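Local atomic coordinates of 5-carboxymethyl-2-hydroxymuconate semialdehyde dehydrogenase (Thermus thermophilus, PDB entry 2D4E), a protein that probably catalyses the NAD-dependent oxidation of 5-carboxymethyl-2-hydroxymuconate semialdehyde to the corresponding carboxylic acid, as a member of the aldehyde dehydrogenase family. Residues E130-Y135 against W181-A186. Numbering follows the deposited sequence.
Sequences ENFAFY and WRIAPA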
loop_
_atom_site.group_PDB
_atom_site.type_symbol
_atom_site.label_atom_id
_atom_site.label_comp_id
_atom_site.label_asym_id
_atom_site.label_seq_id
_atom_site.Cartn_x
_atom_site.Cartn_y
_atom_site.Cartn_z
ATOM N N GLU C 130 -19.976 13.686 10.124
ATOM C CA GLU C 130 -19.279 12.857 9.141
ATOM C C GLU C 130 -17.837 12.562 9.555
ATOM O O GLU C 130 -17.303 11.497 9.236
ATOM C CB GLU C 130 -19.279 13.532 7.765
ATOM C CG GLU C 130 -18.443 12.799 6.713
ATOM C CD GLU C 130 -18.561 13.412 5.318
ATOM O OE1 GLU C 130 -18.417 14.650 5.188
ATOM O OE2 GLU C 130 -18.790 12.651 4.351
ATOM N N ASN C 131 -17.205 13.504 10.249
ATOM C CA ASN C 131 -15.836 13.300 10.702
ATOM C C ASN C 131 -15.778 12.053 11.589
ATOM O O ASN C 131 -14.874 11.229 11.453
ATOM C CB ASN C 131 -15.321 14.522 11.480
ATOM C CG ASN C 131 -14.935 15.681 10.570
ATOM O OD1 ASN C 131 -14.671 15.493 9.379
ATOM N ND2 ASN C 131 -14.879 16.886 11.134
ATOM N N PHE C 132 -16.748 11.912 12.486
ATOM C CA PHE C 132 -16.787 10.751 13.373
ATOM C C PHE C 132 -17.220 9.478 12.648
ATOM O O PHE C 132 -16.653 8.409 12.866
ATOM C CB PHE C 132 -17.712 11.010 14.568
ATOM C CG PHE C 132 -17.120 11.928 15.597
ATOM C CD1 PHE C 132 -17.375 13.295 15.564
ATOM C CD2 PHE C 132 -16.266 11.426 16.578
ATOM C CE1 PHE C 132 -16.784 14.154 16.492
ATOM C CE2 PHE C 132 -15.671 12.272 17.509
ATOM C CZ PHE C 132 -15.931 13.643 17.464
ATOM N N ALA C 133 -18.222 9.591 11.784
ATOM C CA ALA C 133 -18.698 8.433 11.042
ATOM C C ALA C 133 -17.585 7.903 10.144
ATOM O O ALA C 133 -17.441 6.689 9.953
ATOM C CB ALA C 133 -19.917 8.809 10.203
ATOM N N PHE C 134 -16.799 8.832 9.601
ATOM C CA PHE C 134 -15.689 8.507 8.713
ATOM C C PHE C 134 -14.579 7.736 9.427
ATOM O O PHE C 134 -14.254 6.610 9.053
ATOM C CB PHE C 134 -15.121 9.798 8.119
ATOM C CG PHE C 134 -13.936 9.590 7.218
ATOM C CD1 PHE C 134 -14.074 8.932 5.999
ATOM C CD2 PHE C 134 -12.681 10.069 7.584
ATOM C CE1 PHE C 134 -12.982 8.756 5.151
ATOM C CE2 PHE C 134 -11.579 9.896 6.743
ATOM C CZ PHE C 134 -11.732 9.237 5.522
ATOM N N TYR C 135 -13.997 8.337 10.458
ATOM C CA TYR C 135 -12.915 7.679 11.176
ATOM C C TYR C 135 -13.340 6.448 11.964
ATOM O O TYR C 135 -12.505 5.627 12.336
ATOM C CB TYR C 135 -12.198 8.677 12.083
ATOM C CG TYR C 135 -11.280 9.587 11.304
ATOM C CD1 TYR C 135 -11.625 10.917 11.049
ATOM C CD2 TYR C 135 -10.075 9.105 10.791
ATOM C CE1 TYR C 135 -10.785 11.748 10.301
ATOM C CE2 TYR C 135 -9.229 9.922 10.043
ATOM C CZ TYR C 135 -9.588 11.241 9.804
ATOM O OH TYR C 135 -8.735 12.054 9.096
ATOM N N TRP C 181 -12.411 17.444 13.571
ATOM C CA TRP C 181 -11.492 16.996 12.524
ATOM C C TRP C 181 -10.278 16.297 13.159
ATOM O O TRP C 181 -9.684 15.399 12.561
ATOM C CB TRP C 181 -11.013 18.205 11.706
ATOM C CG TRP C 181 -10.035 17.894 10.588
ATOM C CD1 TRP C 181 -8.810 18.473 10.388
ATOM C CD2 TRP C 181 -10.217 16.963 9.512
ATOM N NE1 TRP C 181 -8.226 17.962 9.259
ATOM C CE2 TRP C 181 -9.064 17.033 8.701
ATOM C CE3 TRP C 181 -11.245 16.074 9.156
ATOM C CZ2 TRP C 181 -8.905 16.249 7.551
ATOM C CZ3 TRP C 181 -11.087 15.293 8.010
ATOM C CH2 TRP C 181 -9.926 15.386 7.223
ATOM N N ARG C 182 -9.921 16.710 14.372
ATOM C CA ARG C 182 -8.773 16.134 15.075
ATOM C C ARG C 182 -9.187 15.134 16.158
ATOM O O ARG C 182 -8.517 14.117 16.382
ATOM C CB ARG C 182 -7.953 17.248 15.722
ATOM C CG ARG C 182 -7.631 18.409 14.789
ATOM C CD ARG C 182 -6.634 18.028 13.702
ATOM N NE ARG C 182 -5.910 19.220 13.262
ATOM C CZ ARG C 182 -4.637 19.230 12.880
ATOM N NH1 ARG C 182 -3.937 18.102 12.858
ATOM N NH2 ARG C 182 -4.066 20.371 12.515
ATOM N N ILE C 183 -10.293 15.438 16.831
ATOM C CA ILE C 183 -10.808 14.586 17.889
ATOM C C ILE C 183 -11.195 13.202 17.384
ATOM O O ILE C 183 -10.858 12.192 17.997
ATOM C CB ILE C 183 -12.043 15.228 18.553
ATOM C CG1 ILE C 183 -11.652 16.570 19.187
ATOM C CG2 ILE C 183 -12.634 14.269 19.585
ATOM C CD1 ILE C 183 -12.846 17.419 19.605
ATOM N N ALA C 184 -11.905 13.161 16.265
ATOM C CA ALA C 184 -12.351 11.901 15.691
ATOM C C ALA C 184 -11.192 10.936 15.415
ATOM O O ALA C 184 -11.213 9.792 15.864
ATOM C CB ALA C 184 -13.153 12.166 14.415
ATOM N N PRO C 185 -10.165 11.378 14.669
ATOM C CA PRO C 185 -9.078 10.425 14.437
ATOM C C PRO C 185 -8.332 10.065 15.724
ATOM O O PRO C 185 -7.973 8.910 15.936
ATOM C CB PRO C 185 -8.193 11.139 13.404
ATOM C CG PRO C 185 -8.483 12.602 13.626
ATOM C CD PRO C 185 -9.972 12.609 13.881
ATOM N N ALA C 186 -8.112 11.054 16.586
ATOM C CA ALA C 186 -7.412 10.816 17.844
ATOM C C ALA C 186 -8.080 9.689 18.621
ATOM O O ALA C 186 -7.413 8.750 19.062
ATOM C CB ALA C 186 -7.387 12.088 18.684
HETATM O O HOH W 1 -8.495 14.314 10.138
#
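Segments 130-135 and 181-186, on helices 118-136 and 175-188, run nearly parallel, their axes 8.6 Å apart and inclined by 24°. This closeness is consistent with the small side chain of Ala184 at the interface, its CB 3.6 Å from Asn131 O. Two CH-pi contacts dominate the apolar part. Ala184 CB lies over one face of the Phe132 ring, 4.0 Å from its centroid and 17° off the normal, while Ile183 CG2 meets that ring's edge at CZ. Pro185 CB stands 3.7 Å from the Tyr135 ring centroid, 10° off the normal; Phe134 CD2 covers the opposite face, a sandwich that should limit the phenol's rotation.

Polar links are indirect. Water 1 accepts from Tyr135 OH at 2.5 Å and donates to Trp181 O at 2.9 Å; Pro185 has no N-H to offer that carbonyl. The same water hovers over the Trp181 indole, whose side chain lies about 6 Å from the bound NAD. Asn131 OD1 approaches the indole edge, 3.5 Å from Trp181 CE3, but hydrogen-bonds Arg127 NH1; Asn131 ND2 bonds Thr180 OG1.

An alanine at Tyr135 would lose the ring over Pro185 and the water's donor, and would probably loosen this junction. The helices thus meet through apolar and CH-pi packing, without direct hydrogen bonds between the segments, bridged by one buried water.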